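Outer membrane porin protein 32 (PDB 2FGQ) forms trimeric, anion-selective channels through the bacterial outer membrane and binds malate within its pore. Local coordinates at residues Y262-K265 / K270-Q273; N291-K296 / L303-K308. All blocks are in the same frame, centred on the assembly; numbering follows the deposited sequence.

Contact 1: residues Y262-K265 / K270-Q273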
loop_
_atom_site.group_PDB
_atom_site.type_symbol
_atom_site.label_atom_id
_atom_site.label_comp_id
_atom_site.label_asym_id
_atom_site.label_seq_id
_atom_site.Cartn_x
_atom_site.Cartn_y
_atom_site.Cartn_z
ATOM N N TYR A 262 -5.767 27.616 23.517
ATOM C CA TYR A 262 -5.867 26.293 24.109
ATOM C C TYR A 262 -5.551 26.406 25.593
ATOM O O TYR A 262 -4.418 26.699 25.985
ATOM C CB TYR A 262 -4.905 25.326 23.404
ATOM C CG TYR A 262 -5.078 25.385 21.916
ATOM C CD1 TYR A 262 -6.186 24.831 21.326
ATOM C CD2 TYR A 262 -4.175 26.074 21.111
ATOM C CE1 TYR A 262 -6.394 24.903 19.961
ATOM C CE2 TYR A 262 -4.360 26.146 19.731
ATOM C CZ TYR A 262 -5.465 25.542 19.162
ATOM O OH TYR A 262 -5.690 25.628 17.815
ATOM N N ASP A 263 -6.583 26.186 26.387
ATOM C CA ASP A 263 -6.511 26.267 27.833
ATOM C C ASP A 263 -6.435 24.868 28.408
ATOM O O ASP A 263 -7.432 24.159 28.507
ATOM C CB ASP A 263 -7.702 27.034 28.365
ATOM C CG ASP A 263 -7.590 27.334 29.835
ATOM O OD1 ASP A 263 -6.565 26.977 30.471
ATOM O OD2 ASP A 263 -8.497 27.941 30.420
ATOM N N GLN A 264 -5.213 24.473 28.748
ATOM C CA GLN A 264 -4.862 23.124 29.128
ATOM C C GLN A 264 -4.892 23.011 30.641
ATOM O O GLN A 264 -3.913 23.299 31.307
ATOM C CB GLN A 264 -3.478 22.793 28.559
ATOM C CG GLN A 264 -3.464 22.886 27.055
ATOM C CD GLN A 264 -2.091 23.223 26.497
ATOM O OE1 GLN A 264 -1.755 24.425 26.244
ATOM N NE2 GLN A 264 -1.286 22.192 26.307
ATOM N N LYS A 265 -6.035 22.603 31.173
ATOM C CA LYS A 265 -6.261 22.662 32.633
ATOM C C LYS A 265 -5.362 21.769 33.427
ATOM O O LYS A 265 -5.024 22.091 34.569
ATOM C CB LYS A 265 -7.721 22.397 33.012
ATOM C CG LYS A 265 -8.672 23.321 32.338
ATOM C CD LYS A 265 -8.486 24.759 32.763
ATOM C CE LYS A 265 -9.706 25.600 32.495
ATOM N NZ LYS A 265 -9.488 27.026 32.873
ATOM N N LYS A 270 -1.881 27.987 29.161
ATOM C CA LYS A 270 -2.515 28.377 27.928
ATOM C C LYS A 270 -1.492 28.470 26.799
ATOM O O LYS A 270 -0.303 28.714 27.031
ATOM C CB LYS A 270 -3.202 29.731 28.102
ATOM C CG LYS A 270 -4.378 29.690 29.054
ATOM C CD LYS A 270 -4.995 31.048 29.230
ATOM C CE LYS A 270 -6.132 30.962 30.226
ATOM N NZ LYS A 270 -6.670 32.322 30.466
ATOM N N ALA A 271 -1.966 28.259 25.576
ATOM C CA ALA A 271 -1.193 28.548 24.368
ATOM C C ALA A 271 -2.103 29.363 23.454
ATOM O O ALA A 271 -3.317 29.124 23.425
ATOM C CB ALA A 271 -0.744 27.246 23.659
ATOM N N HIS A 272 -1.541 30.354 22.772
ATOM C CA HIS A 272 -2.256 31.203 21.844
ATOM C C HIS A 272 -1.605 31.037 20.472
ATOM O O HIS A 272 -0.388 30.906 20.345
ATOM C CB HIS A 272 -2.106 32.711 22.232
ATOM C CG HIS A 272 -2.527 33.064 23.626
ATOM N ND1 HIS A 272 -3.730 33.677 23.895
ATOM C CD2 HIS A 272 -1.895 32.928 24.820
ATOM C CE1 HIS A 272 -3.838 33.876 25.202
ATOM N NE2 HIS A 272 -2.742 33.421 25.786
ATOM N N GLN A 273 -2.398 31.128 19.430
ATOM C CA GLN A 273 -1.889 30.940 18.074
ATOM C C GLN A 273 -2.513 31.937 17.134
ATOM O O GLN A 273 -3.682 32.220 17.220
ATOM C CB GLN A 273 -2.221 29.543 17.552
ATOM C CG GLN A 273 -1.430 29.212 16.291
ATOM C CD GLN A 273 -1.722 27.861 15.731
ATOM O OE1 GLN A 273 -2.101 26.944 16.481
ATOM N NE2 GLN A 273 -1.553 27.713 14.385
#
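Tyr262 and Ala271 face each other as an antiparallel hydrogen-bonded pair, with both side chains on the same face of the sheet. Tyr262 N donates to Ala271 O at 2.9 Å, the donor in the carbonyl plane and the bond nearly straight (168° at the hydrogen). The return bond, Ala271 N to Tyr262 O, has the same length but is more bent, at 154°. Alanine suits this place because its lone CB, 4.4 Å from Tyr262 CD2, lets the broad ring extend alongside the neighbouring strand. With CG beside the backbone N (chi1 -51°), the ring reaches along that strand until CE2 lies 4.0 Å from Gln273 OE1, at the ring edge, while Gln273 NE2 is hydrogen-bonded to Thr275 OG1. In this hairpin of strands 253-264 and 269-281 of the porin barrel, the side chains on this face point into the barrel. Tyrosine is long enough for its OH to bond Met116 N in the inward-folded loop, while Gln264 OE1 bonds Ser301 OG.

On the other face, Lys270 lays its extended methylene chain across the Asp263 carboxylate, CG 3.8 Å from OD1. Lysine suits this exposed place: its methylenes cover the carboxylate while NZ, 4.7 Å from Asp263 OD2, stays at the surface. That oxygen is instead bridged by Lys265 NZ at 2.8 Å, which approaches from above the carboxylate plane.

Contact 2: residues N291-K296 / L303-K308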
loop_
_atom_site.group_PDB
_atom_site.type_symbol
_atom_site.label_atom_id
_atom_site.label_comp_id
_atom_site.label_asym_id
_atom_site.label_seq_id
_atom_site.Cartn_x
_atom_site.Cartn_y
_atom_site.Cartn_z
ATOM N N ASN A 291 1.495 29.871 4.294
ATOM C CA ASN A 291 1.007 29.952 5.659
ATOM C C ASN A 291 2.120 30.482 6.550
ATOM O O ASN A 291 3.276 30.058 6.402
ATOM C CB ASN A 291 0.648 28.558 6.171
ATOM C CG ASN A 291 -0.436 27.895 5.398
ATOM O OD1 ASN A 291 -0.400 26.647 5.218
ATOM N ND2 ASN A 291 -1.437 28.635 5.030
ATOM N N LEU A 292 1.774 31.418 7.438
ATOM C CA LEU A 292 2.685 31.965 8.430
ATOM C C LEU A 292 2.002 31.841 9.767
ATOM O O LEU A 292 0.906 32.377 9.936
ATOM C CB LEU A 292 2.951 33.459 8.136
ATOM C CG LEU A 292 3.773 34.258 9.137
ATOM C CD1 LEU A 292 5.167 33.698 9.330
ATOM C CD2 LEU A 292 3.836 35.727 8.694
ATOM N N ALA A 293 2.646 31.215 10.730
ATOM C CA ALA A 293 2.013 31.022 12.033
ATOM C C ALA A 293 2.940 31.330 13.187
ATOM O O ALA A 293 4.162 31.188 13.117
ATOM C CB ALA A 293 1.538 29.621 12.151
ATOM N N PHE A 294 2.315 31.746 14.281
ATOM C CA PHE A 294 3.012 32.082 15.515
ATOM C C PHE A 294 2.244 31.431 16.639
ATOM O O PHE A 294 1.055 31.670 16.778
ATOM C CB PHE A 294 3.051 33.614 15.715
ATOM C CG PHE A 294 3.806 34.045 16.933
ATOM C CD1 PHE A 294 5.179 33.882 17.005
ATOM C CD2 PHE A 294 3.127 34.630 18.018
ATOM C CE1 PHE A 294 5.886 34.291 18.149
ATOM C CE2 PHE A 294 3.816 35.026 19.161
ATOM C CZ PHE A 294 5.201 34.877 19.217
ATOM N N LEU A 295 2.926 30.610 17.423
ATOM C CA LEU A 295 2.350 29.865 18.508
ATOM C C LEU A 295 3.104 30.243 19.785
ATOM O O LEU A 295 4.290 30.013 19.917
ATOM C CB LEU A 295 2.466 28.369 18.251
ATOM C CG LEU A 295 1.897 27.319 19.191
ATOM C CD1 LEU A 295 0.421 27.507 19.419
ATOM C CD2 LEU A 295 2.174 25.876 18.673
ATOM N N LYS A 296 2.376 30.812 20.743
ATOM C CA LYS A 296 2.951 31.242 22.006
ATOM C C LYS A 296 2.471 30.356 23.130
ATOM O O LYS A 296 1.305 30.402 23.492
ATOM C CB LYS A 296 2.483 32.666 22.275
ATOM C CG LYS A 296 2.991 33.284 23.552
ATOM C CD LYS A 296 2.490 34.760 23.623
ATOM C CE LYS A 296 3.557 35.778 23.220
ATOM N NZ LYS A 296 3.081 36.767 22.180
ATOM N N LEU A 303 3.175 23.018 23.147
ATOM C CA LEU A 303 2.592 22.765 21.838
ATOM C C LEU A 303 3.463 23.262 20.702
ATOM O O LEU A 303 4.066 24.321 20.773
ATOM C CB LEU A 303 1.201 23.372 21.724
ATOM C CG LEU A 303 0.160 22.849 22.713
ATOM C CD1 LEU A 303 -1.133 23.602 22.478
ATOM C CD2 LEU A 303 -0.059 21.323 22.610
ATOM N N GLY A 304 3.469 22.493 19.634
ATOM C CA GLY A 304 4.183 22.867 18.434
ATOM C C GLY A 304 3.302 22.902 17.202
ATOM O O GLY A 304 2.281 22.188 17.097
ATOM N N LEU A 305 3.728 23.701 16.245
ATOM C CA LEU A 305 3.055 23.802 14.969
ATOM C C LEU A 305 3.218 22.503 14.166
ATOM O O LEU A 305 4.232 21.786 14.274
ATOM C CB LEU A 305 3.601 24.970 14.191
ATOM C CG LEU A 305 3.391 26.349 14.789
ATOM C CD1 LEU A 305 4.315 27.364 14.111
ATOM C CD2 LEU A 305 1.932 26.740 14.656
ATOM N N GLN A 306 2.253 22.237 13.310
ATOM C CA GLN A 306 2.199 20.941 12.623
ATOM C C GLN A 306 2.699 21.052 11.181
ATOM O O GLN A 306 1.895 21.028 10.234
ATOM C CB GLN A 306 0.776 20.424 12.676
ATOM C CG GLN A 306 0.327 20.184 14.112
ATOM C CD GLN A 306 1.184 19.194 14.835
ATOM O OE1 GLN A 306 1.973 19.551 15.753
ATOM N NE2 GLN A 306 1.046 17.945 14.458
ATOM N N ALA A 307 4.021 21.194 11.015
ATOM C CA ALA A 307 4.614 21.280 9.662
ATOM C C ALA A 307 4.844 19.839 9.182
ATOM O O ALA A 307 5.942 19.298 9.368
ATOM C CB ALA A 307 5.932 22.063 9.663
ATOM N N LYS A 308 3.803 19.209 8.637
ATOM C CA LYS A 308 3.829 17.790 8.305
ATOM C C LYS A 308 4.960 17.534 7.316
ATOM O O LYS A 308 5.081 18.238 6.308
ATOM C CB LYS A 308 2.522 17.347 7.694
ATOM C CG LYS A 308 2.445 15.872 7.383
ATOM C CD LYS A 308 1.029 15.467 6.917
ATOM C CE LYS A 308 0.106 15.119 8.083
ATOM N NZ LYS A 308 -1.282 14.817 7.652
#
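The carbonyl oxygen of Leu303 is met by a methyl group, Leu295 CD2, which packs against it tightly at 3.2 Å. No hydrogen bond joins the two segments, and the contact is one of apolar packing inside the porin barrel: residues 303-308, from the long loop between strands 286-297 and 320-331, fold back over the inward face of strand 286-297. Leu295 has the largest share. Its CG stands anti to the backbone N (chi1 -177°), which points the branched end off the strand and sends CD2 against the loop backbone, where it rests on the Gly304 peptide, 3.5 Å from Gly304 C. Leucine suits this place because its branched end can cover a backbone that offers few side chains to pack on. Beyond it, Leu303 CB touches the same CD2 at 4.1 Å.

Leu305 reaches back from the loop in the other direction. One of its methyls, CD2, settles between two strand residues, 3.8 Å from Ala293 CB and 4.0 Å from Leu295 CB. Ala293 is small enough to admit that methyl while also touching Ile112 of the inward-folded loop. With an alanine here instead of Leu305, both leucine methyls would be gone and a gap would probably open above Ala293 and beside Leu295 CB. Farther along, the backbone bends in an inverse gamma turn centred on Ala307, spanned by a weak bond from Lys308 N to Gln306 O at 3.1 Å. Lys308 NZ then forms a salt bridge with Glu60 OE2.

Contacts 1 and 2 are neighbours on the barrel wall, their centres 14 Å apart, because strands 269-281 and 286-297 lie side by side. A probable backbone hydrogen bond, Lys296 N to His272 O at 2.8 Å, joins them directly. Gln273 is shared: its side chain belongs to the Tyr262 face of contact 1, yet its NE2 packs 3.6 Å from Leu305 CD2 of contact 2. The Tyr262 side chain of contact 1 is about 13 Å from the bound malate, outside its pocket. Gly309, which follows Lys308 of contact 2, is among the residues that bind calcium in this structure, as are Leu29 and Asp64.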